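Local coordinates for protein glycosyltransferase (Streptomyces halstedii, PDB 3WAD) that belongs to the glycosyltransferases of the GT-B fold, built from two Rossmann-like domains, and is related to the erythromycin biosynthesis protein CIII family, at residues 14-25 and 39-48; 150-158 and 343-351. All coordinates share one frame; numbering follows the deposited sequence.

Contact 1: residues 14-25 and 39-48; sequences LYNMVPLAWALT and NVQAISDSGL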
loop_
_atom_site.group_PDB
_atom_site.type_symbol
_atom_site.label_atom_id
_atom_site.label_comp_id
_atom_site.label_asym_id
_atom_site.label_seq_id
_atom_site.Cartn_x
_atom_site.Cartn_y
_atom_site.Cartn_z
ATOM N N LEU B 14 -0.193 10.409 8.857
ATOM C CA LEU B 14 -0.328 9.647 7.588
ATOM C C LEU B 14 -0.430 8.164 7.782
ATOM O O LEU B 14 -1.419 7.585 7.312
ATOM C CB LEU B 14 0.738 9.993 6.557
ATOM C CG LEU B 14 0.742 9.033 5.354
ATOM C CD1 LEU B 14 -0.597 8.994 4.560
ATOM C CD2 LEU B 14 1.972 9.243 4.439
ATOM N N TYR B 15 0.568 7.520 8.434
ATOM C CA TYR B 15 0.561 6.066 8.650
ATOM C C TYR B 15 -0.675 5.541 9.376
ATOM O O TYR B 15 -1.071 4.359 9.207
ATOM C CB TYR B 15 1.759 5.665 9.528
ATOM C CG TYR B 15 3.072 5.772 8.817
ATOM C CD1 TYR B 15 3.159 6.299 7.505
ATOM C CD2 TYR B 15 4.227 5.307 9.454
ATOM C CE1 TYR B 15 4.380 6.365 6.852
ATOM C CE2 TYR B 15 5.435 5.392 8.843
ATOM C CZ TYR B 15 5.514 5.904 7.549
ATOM O OH TYR B 15 6.767 5.946 6.992
ATOM N N ASN B 16 -1.236 6.378 10.228
ATOM C CA ASN B 16 -2.460 6.019 10.951
ATOM C C ASN B 16 -3.612 5.576 9.946
ATOM O O ASN B 16 -4.420 4.670 10.243
ATOM C CB ASN B 16 -2.881 7.241 11.798
ATOM C CG ASN B 16 -4.192 7.015 12.561
ATOM O OD1 ASN B 16 -5.221 7.676 12.314
ATOM N ND2 ASN B 16 -4.156 6.101 13.483
ATOM N N MET B 17 -3.670 6.229 8.777
ATOM C CA MET B 17 -4.727 5.952 7.780
ATOM C C MET B 17 -4.295 5.200 6.541
ATOM O O MET B 17 -5.093 4.969 5.639
ATOM C CB MET B 17 -5.457 7.216 7.412
ATOM C CG MET B 17 -4.635 8.385 7.004
ATOM S SD MET B 17 -5.705 9.919 6.861
ATOM C CE MET B 17 -5.245 9.772 5.296
ATOM N N VAL B 18 -3.065 4.701 6.535
ATOM C CA VAL B 18 -2.573 3.996 5.375
ATOM C C VAL B 18 -3.266 2.645 5.108
ATOM O O VAL B 18 -3.625 2.391 3.993
ATOM C CB VAL B 18 -1.010 3.864 5.381
ATOM C CG1 VAL B 18 -0.481 2.640 4.549
ATOM C CG2 VAL B 18 -0.377 5.182 4.887
ATOM N N PRO B 19 -3.372 1.774 6.112
ATOM C CA PRO B 19 -4.061 0.479 5.979
ATOM C C PRO B 19 -5.532 0.719 5.529
ATOM O O PRO B 19 -5.977 0.105 4.578
ATOM C CB PRO B 19 -3.932 -0.115 7.392
ATOM C CG PRO B 19 -2.533 0.510 7.884
ATOM C CD PRO B 19 -2.759 1.927 7.459
ATOM N N LEU B 20 -6.192 1.739 6.067
ATOM C CA LEU B 20 -7.589 2.055 5.600
ATOM C C LEU B 20 -7.640 2.538 4.114
ATOM O O LEU B 20 -8.450 2.046 3.326
ATOM C CB LEU B 20 -8.250 3.095 6.518
ATOM C CG LEU B 20 -9.696 3.393 6.072
ATOM C CD1 LEU B 20 -10.546 2.133 6.129
ATOM C CD2 LEU B 20 -10.353 4.497 6.768
ATOM N N ALA B 21 -6.793 3.477 3.727
ATOM C CA ALA B 21 -6.566 3.725 2.306
ATOM C C ALA B 21 -6.391 2.502 1.457
ATOM O O ALA B 21 -7.077 2.356 0.402
ATOM C CB ALA B 21 -5.440 4.719 2.062
ATOM N N TRP B 22 -5.458 1.642 1.826
ATOM C CA TRP B 22 -5.267 0.453 1.036
ATOM C C TRP B 22 -6.440 -0.568 1.026
ATOM O O TRP B 22 -6.666 -1.195 -0.023
ATOM C CB TRP B 22 -3.996 -0.275 1.444
ATOM C CG TRP B 22 -2.815 0.139 0.562
ATOM C CD1 TRP B 22 -1.743 0.949 0.921
ATOM C CD2 TRP B 22 -2.603 -0.205 -0.822
ATOM N NE1 TRP B 22 -0.879 1.094 -0.153
ATOM C CE2 TRP B 22 -1.394 0.444 -1.240
ATOM C CE3 TRP B 22 -3.314 -0.992 -1.754
ATOM C CZ2 TRP B 22 -0.845 0.278 -2.528
ATOM C CZ3 TRP B 22 -2.774 -1.148 -3.058
ATOM C CH2 TRP B 22 -1.532 -0.519 -3.422
ATOM N N ALA B 23 -7.127 -0.744 2.163
ATOM C CA ALA B 23 -8.390 -1.566 2.233
ATOM C C ALA B 23 -9.416 -1.008 1.243
ATOM O O ALA B 23 -9.947 -1.765 0.433
ATOM C CB ALA B 23 -8.974 -1.633 3.652
ATOM N N LEU B 24 -9.623 0.291 1.241
ATOM C CA LEU B 24 -10.489 0.928 0.258
ATOM C C LEU B 24 -10.004 0.723 -1.197
ATOM O O LEU B 24 -10.822 0.469 -2.142
ATOM C CB LEU B 24 -10.609 2.399 0.554
ATOM C CG LEU B 24 -11.455 2.778 1.800
ATOM C CD1 LEU B 24 -11.114 4.247 2.157
ATOM C CD2 LEU B 24 -13.049 2.659 1.505
ATOM N N THR B 25 -8.685 0.820 -1.397
ATOM C CA THR B 25 -8.124 0.594 -2.739
ATOM C C THR B 25 -8.374 -0.845 -3.241
ATOM O O THR B 25 -8.776 -1.036 -4.382
ATOM C CB THR B 25 -6.625 0.969 -2.740
ATOM O OG1 THR B 25 -6.519 2.367 -2.364
ATOM C CG2 THR B 25 -5.996 0.794 -4.133
ATOM N N ASN B 39 4.491 16.186 2.367
ATOM C CA ASN B 39 4.133 14.831 2.792
ATOM C C ASN B 39 4.088 13.924 1.558
ATOM O O ASN B 39 3.828 12.764 1.696
ATOM C CB ASN B 39 2.750 14.783 3.508
ATOM C CG ASN B 39 2.632 13.640 4.523
ATOM O OD1 ASN B 39 3.609 13.089 4.978
ATOM N ND2 ASN B 39 1.395 13.326 4.912
ATOM N N VAL B 40 4.385 14.433 0.368
ATOM C CA VAL B 40 4.244 13.605 -0.824
ATOM C C VAL B 40 5.167 12.395 -0.851
ATOM O O VAL B 40 4.784 11.265 -1.162
ATOM C CB VAL B 40 4.325 14.458 -2.112
ATOM C CG1 VAL B 40 4.682 13.551 -3.375
ATOM C CG2 VAL B 40 2.976 15.258 -2.322
ATOM N N GLN B 41 6.405 12.575 -0.460
ATOM C CA GLN B 41 7.262 11.448 -0.491
ATOM C C GLN B 41 6.765 10.302 0.423
ATOM O O GLN B 41 6.929 9.073 0.072
ATOM C CB GLN B 41 8.685 11.877 -0.062
ATOM C CG GLN B 41 9.663 10.673 -0.062
ATOM C CD GLN B 41 9.815 10.123 -1.442
ATOM O OE1 GLN B 41 10.042 10.879 -2.368
ATOM N NE2 GLN B 41 9.659 8.797 -1.607
ATOM N N ALA B 42 6.319 10.662 1.623
ATOM C CA ALA B 42 5.787 9.688 2.569
ATOM C C ALA B 42 4.539 8.978 1.952
ATOM O O ALA B 42 4.345 7.785 2.174
ATOM C CB ALA B 42 5.393 10.341 3.907
ATOM N N ILE B 43 3.691 9.722 1.230
ATOM C CA ILE B 43 2.502 9.077 0.677
ATOM C C ILE B 43 2.965 8.088 -0.381
ATOM O O ILE B 43 2.476 6.959 -0.456
ATOM C CB ILE B 43 1.520 10.098 0.053
ATOM C CG1 ILE B 43 0.893 11.002 1.138
ATOM C CG2 ILE B 43 0.420 9.317 -0.690
ATOM C CD1 ILE B 43 0.382 12.345 0.696
ATOM N N SER B 44 3.926 8.511 -1.207
ATOM C CA SER B 44 4.564 7.557 -2.134
ATOM C C SER B 44 5.182 6.340 -1.554
ATOM O O SER B 44 5.015 5.233 -2.116
ATOM C CB SER B 44 5.596 8.265 -3.025
ATOM O OG SER B 44 4.859 9.018 -3.929
ATOM N N ASP B 45 5.897 6.500 -0.454
ATOM C CA ASP B 45 6.577 5.393 0.183
ATOM C C ASP B 45 5.566 4.437 0.803
ATOM O O ASP B 45 5.962 3.388 1.297
ATOM C CB ASP B 45 7.472 5.848 1.323
ATOM C CG ASP B 45 8.712 6.659 0.852
ATOM O OD1 ASP B 45 9.085 6.564 -0.335
ATOM O OD2 ASP B 45 9.292 7.355 1.737
ATOM N N SER B 46 4.303 4.871 0.901
ATOM C CA SER B 46 3.254 4.032 1.468
ATOM C C SER B 46 2.473 3.266 0.361
ATOM O O SER B 46 1.569 2.520 0.659
ATOM C CB SER B 46 2.266 4.832 2.282
ATOM O OG SER B 46 2.908 5.551 3.273
ATOM N N GLY B 47 2.828 3.522 -0.892
ATOM C CA GLY B 47 2.180 2.958 -2.063
ATOM C C GLY B 47 0.904 3.633 -2.512
ATOM O O GLY B 47 0.154 3.011 -3.275
ATOM N N LEU B 48 0.659 4.894 -2.130
ATOM C CA LEU B 48 -0.648 5.504 -2.368
ATOM C C LEU B 48 -0.522 6.721 -3.294
ATOM O O LEU B 48 0.601 7.118 -3.629
ATOM C CB LEU B 48 -1.317 5.897 -1.012
ATOM C CG LEU B 48 -1.582 4.767 -0.061
ATOM C CD1 LEU B 48 -1.927 5.140 1.424
ATOM C CD2 LEU B 48 -2.710 3.830 -0.707
#
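Leu-14 reaches Ala-42 with CG anti to the backbone N (chi1 170°), a rotation that, together with chi2, points CD2 at helix 40-44. There CD2 lies 3.6 Å from Ala-42 CB, and CG1 of Ile-43 also borders it. Leu-48 turns its CG beside its own backbone N (chi1 -61°), and its two methyls then serve different partners. CD1 packs on Ala-21 CB at 3.6 Å and also touches Val-18 CG2. CD2 lies over one face of the Trp-22 indole, 3.5 Å from the centroid of the five-membered ring, a CH-pi contact. The edge of the same ring is held too. Trp-22 NE1 donates to Ser-46 O over 2.9 Å, with an N-H...O angle of 157°. The oxygen lies in the ring plane and the donor in the carbonyl plane, an orientation that helps hold the indole in place. Ser-46 turns its hydroxyl back to the helix before it, where OG donates to Ala-42 O at 2.9 Å. Its CB and OG still pack against Val-18 CG2. Gly-47, with positive phi, forms a Schellman motif after helix 40-44 and leads the chain into strand 49-52. In the second subunit another Trp-22 stacks on this one. Helix 18-27, strand 30-35 and helix 40-44 follow in the order of a Rossmann-like alpha/beta domain, the N-terminal half of a GT-B fold.

Contact 2: residues 150-158 and 343-351; sequences MLFGLDQWG and LWDEGYVAE
The interface between the two domains of the GT-B fold is bridged here, where the loop after strand 147-150 meets the N-terminal end of helix 346-355. Trp-344 fills the middle of the contact. Phe-152 CZ sits over the centre of one face of the indole, 3.5 Å from Trp-344 CE2. The two ring planes are inclined at 49°. Over the opposite face lies Gln-156 CG, a CH-pi contact 4.0 Å from the centroid of the six-membered ring. Bending at chi2 (-66°) brings the Gln-156 amide back to the tryptophan backbone, where NE2 donates to Trp-344 O at 2.9 Å. The indole edge is bound as well, since Trp-344 NE1 donates to Leu-154 O over 2.8 Å. Leu-154 N in turn donates to Asp-345 OD1 at 2.9 Å, nearly straight at 167°, on the anti side of the carboxylate. Beyond these bonds, Leu-154 CD1 packs on Tyr-348 CD2 at 3.4 Å and on Val-349 CG2. Asp-345 OD1 also forms a salt bridge with Arg-326, and Gln-156 OE1 accepts from Arg-159. Leu-154 therefore uses both its N-H and its C=O across the domain boundary, and Asp-345 OD1 takes the N-H and the arginine together.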
loop_
_atom_site.group_PDB
_atom_site.type_symbol
_atom_site.label_atom_id
_atom_site.label_comp_id
_atom_site.label_asym_id
_atom_site.label_seq_id
_atom_site.Cartn_x
_atom_site.Cartn_y
_atom_site.Cartn_z
ATOM N N MET B 150 -11.425 10.809 11.181
ATOM C CA MET B 150 -10.639 9.674 11.563
ATOM C C MET B 150 -9.722 9.968 12.778
ATOM O O MET B 150 -8.825 10.813 12.697
ATOM C CB MET B 150 -9.825 9.078 10.406
ATOM C CG MET B 150 -9.016 7.854 10.887
ATOM S SD MET B 150 -8.449 6.945 9.423
ATOM C CE MET B 150 -7.987 5.452 10.210
ATOM N N LEU B 151 -9.958 9.252 13.891
ATOM C CA LEU B 151 -9.117 9.456 15.093
ATOM C C LEU B 151 -7.773 8.808 14.902
ATOM O O LEU B 151 -7.565 7.914 14.041
ATOM C CB LEU B 151 -9.787 8.857 16.328
ATOM C CG LEU B 151 -11.188 9.449 16.666
ATOM C CD1 LEU B 151 -11.833 8.832 17.918
ATOM C CD2 LEU B 151 -11.163 10.967 16.873
ATOM N N PHE B 152 -6.852 9.192 15.767
ATOM C CA PHE B 152 -5.470 8.689 15.688
ATOM C C PHE B 152 -5.032 8.294 17.128
ATOM O O PHE B 152 -3.876 7.906 17.382
ATOM C CB PHE B 152 -4.581 9.810 15.042
ATOM C CG PHE B 152 -4.573 11.071 15.842
ATOM C CD1 PHE B 152 -3.745 11.160 16.991
ATOM C CD2 PHE B 152 -5.413 12.117 15.519
ATOM C CE1 PHE B 152 -3.800 12.317 17.785
ATOM C CE2 PHE B 152 -5.485 13.202 16.266
ATOM C CZ PHE B 152 -4.672 13.327 17.418
ATOM N N GLY B 153 -5.975 8.348 18.072
ATOM C CA GLY B 153 -5.783 7.831 19.462
ATOM C C GLY B 153 -7.166 8.037 20.063
ATOM O O GLY B 153 -8.172 8.038 19.341
ATOM N N LEU B 154 -7.240 8.294 21.360
ATOM C CA LEU B 154 -8.501 8.728 21.950
ATOM C C LEU B 154 -9.044 10.082 21.492
ATOM O O LEU B 154 -8.322 10.953 20.999
ATOM C CB LEU B 154 -8.393 8.699 23.492
ATOM C CG LEU B 154 -7.843 7.462 24.221
ATOM C CD1 LEU B 154 -7.991 7.675 25.778
ATOM C CD2 LEU B 154 -8.439 6.118 23.828
ATOM N N ASP B 155 -10.349 10.252 21.614
ATOM C CA ASP B 155 -11.003 11.446 21.109
ATOM C C ASP B 155 -11.034 12.570 22.165
ATOM O O ASP B 155 -12.104 12.904 22.678
ATOM C CB ASP B 155 -12.412 11.094 20.621
ATOM C CG ASP B 155 -13.047 12.206 19.828
ATOM O OD1 ASP B 155 -12.403 13.249 19.441
ATOM O OD2 ASP B 155 -14.241 12.016 19.556
ATOM N N GLN B 156 -9.855 13.133 22.486
ATOM C CA GLN B 156 -9.759 14.222 23.441
ATOM C C GLN B 156 -10.657 15.357 23.010
ATOM O O GLN B 156 -11.294 16.035 23.833
ATOM C CB GLN B 156 -8.312 14.751 23.502
ATOM C CG GLN B 156 -7.280 13.778 24.039
ATOM C CD GLN B 156 -7.442 13.396 25.524
ATOM O OE1 GLN B 156 -8.470 13.662 26.159
ATOM N NE2 GLN B 156 -6.360 12.784 26.092
ATOM N N TRP B 157 -10.675 15.625 21.696
ATOM C CA TRP B 157 -11.359 16.812 21.210
ATOM C C TRP B 157 -12.851 16.599 21.362
ATOM O O TRP B 157 -13.550 17.531 21.762
ATOM C CB TRP B 157 -11.022 17.008 19.720
ATOM C CG TRP B 157 -11.434 18.316 19.061
ATOM C CD1 TRP B 157 -12.430 18.489 18.122
ATOM C CD2 TRP B 157 -10.791 19.604 19.207
ATOM N NE1 TRP B 157 -12.455 19.810 17.702
ATOM C CE2 TRP B 157 -11.469 20.511 18.351
ATOM C CE3 TRP B 157 -9.783 20.090 20.048
ATOM C CZ2 TRP B 157 -11.103 21.868 18.236
ATOM C CZ3 TRP B 157 -9.388 21.450 19.935
ATOM C CH2 TRP B 157 -10.065 22.328 19.025
ATOM N N GLY B 158 -13.324 15.367 21.067
ATOM C CA GLY B 158 -14.785 15.104 21.176
ATOM C C GLY B 158 -15.237 15.098 22.639
ATOM O O GLY B 158 -16.293 15.678 22.997
ATOM N N LEU B 343 1.931 13.800 24.832
ATOM C CA LEU B 343 1.575 14.470 23.577
ATOM C C LEU B 343 0.068 14.380 23.273
ATOM O O LEU B 343 -0.457 15.250 22.612
ATOM C CB LEU B 343 2.331 13.891 22.396
ATOM C CG LEU B 343 3.737 14.410 22.085
ATOM C CD1 LEU B 343 4.549 14.312 23.297
ATOM C CD2 LEU B 343 4.346 13.590 20.937
ATOM N N TRP B 344 -0.609 13.342 23.722
ATOM C CA TRP B 344 -2.027 13.186 23.318
ATOM C C TRP B 344 -2.873 12.493 24.385
ATOM O O TRP B 344 -3.724 13.122 25.019
ATOM C CB TRP B 344 -2.136 12.486 21.935
ATOM C CG TRP B 344 -3.532 12.511 21.475
ATOM C CD1 TRP B 344 -4.381 11.440 21.407
ATOM C CD2 TRP B 344 -4.286 13.682 21.059
ATOM N NE1 TRP B 344 -5.650 11.872 20.972
ATOM C CE2 TRP B 344 -5.605 13.257 20.801
ATOM C CE3 TRP B 344 -3.975 15.066 20.962
ATOM C CZ2 TRP B 344 -6.585 14.130 20.399
ATOM C CZ3 TRP B 344 -4.932 15.943 20.539
ATOM C CH2 TRP B 344 -6.252 15.472 20.259
ATOM N N ASP B 345 -2.623 11.214 24.597
ATOM C CA ASP B 345 -3.470 10.372 25.458
ATOM C C ASP B 345 -2.669 9.314 26.175
ATOM O O ASP B 345 -3.256 8.376 26.732
ATOM C CB ASP B 345 -4.533 9.629 24.622
ATOM C CG ASP B 345 -3.906 8.779 23.520
ATOM O OD1 ASP B 345 -4.649 8.174 22.706
ATOM O OD2 ASP B 345 -2.649 8.704 23.497
ATOM N N GLU B 346 -1.345 9.429 26.153
ATOM C CA GLU B 346 -0.531 8.324 26.588
ATOM C C GLU B 346 -0.722 8.007 28.076
ATOM O O GLU B 346 -0.693 6.827 28.465
ATOM C CB GLU B 346 0.957 8.600 26.298
ATOM C CG GLU B 346 1.255 8.853 24.871
ATOM C CD GLU B 346 1.317 10.338 24.600
ATOM O OE1 GLU B 346 0.436 11.132 25.005
ATOM O OE2 GLU B 346 2.316 10.730 24.002
ATOM N N GLY B 347 -0.903 9.025 28.905
ATOM C CA GLY B 347 -1.038 8.849 30.376
ATOM C C GLY B 347 -2.298 8.043 30.682
ATOM O O GLY B 347 -2.297 7.050 31.417
ATOM N N TYR B 348 -3.372 8.440 30.030
ATOM C CA TYR B 348 -4.685 7.937 30.321
ATOM C C TYR B 348 -4.823 6.524 29.783
ATOM O O TYR B 348 -5.335 5.652 30.474
ATOM C CB TYR B 348 -5.737 8.874 29.743
ATOM C CG TYR B 348 -7.145 8.340 29.938
ATOM C CD1 TYR B 348 -7.948 8.876 30.917
ATOM C CD2 TYR B 348 -7.654 7.306 29.128
ATOM C CE1 TYR B 348 -9.232 8.446 31.080
ATOM C CE2 TYR B 348 -8.930 6.863 29.274
ATOM C CZ TYR B 348 -9.702 7.423 30.278
ATOM O OH TYR B 348 -10.972 7.031 30.454
ATOM N N VAL B 349 -4.325 6.278 28.574
ATOM C CA VAL B 349 -4.344 4.922 28.021
ATOM C C VAL B 349 -3.391 4.012 28.816
ATOM O O VAL B 349 -3.686 2.834 29.028
ATOM C CB VAL B 349 -3.956 4.942 26.575
ATOM C CG1 VAL B 349 -3.679 3.498 26.042
ATOM C CG2 VAL B 349 -5.089 5.647 25.747
ATOM N N ALA B 350 -2.256 4.561 29.280
ATOM C CA ALA B 350 -1.338 3.735 30.081
ATOM C C ALA B 350 -2.060 3.122 31.312
ATOM O O ALA B 350 -1.928 1.930 31.596
ATOM C CB ALA B 350 -0.093 4.493 30.509
ATOM N N GLU B 351 -2.885 3.930 31.971
ATOM C CA GLU B 351 -3.586 3.460 33.181
ATOM C C GLU B 351 -4.609 2.426 32.840
ATOM O O GLU B 351 -4.754 1.468 33.585
ATOM C CB GLU B 351 -4.249 4.629 33.848
ATOM C CG GLU B 351 -4.349 4.564 35.322
ATOM C CD GLU B 351 -4.459 6.011 35.785
ATOM O OE1 GLU B 351 -3.912 6.854 35.003
ATOM O OE2 GLU B 351 -5.105 6.317 36.834
#

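From the N terminus, contact 1 closes first. It joins residues 14-25 to 39-48 across a short loop that holds strand 30-35, all within the N-terminal domain. Contact 2 opens later, at residues 150-158, and closes at 343-351, after the chain has finished the N-terminal sheet and built much of the C-terminal domain. The two loops follow in series and neither crosses the other. Contact 1 is local to one domain, whereas contact 2 ties the two domains together. Their centres lie about 22 Å apart, but the segments themselves touch. Met-17 CB packs 3.6 Å from Met-150 SD, so helix 18-27 begins against strand 147-150, whose following loop carries contact 2.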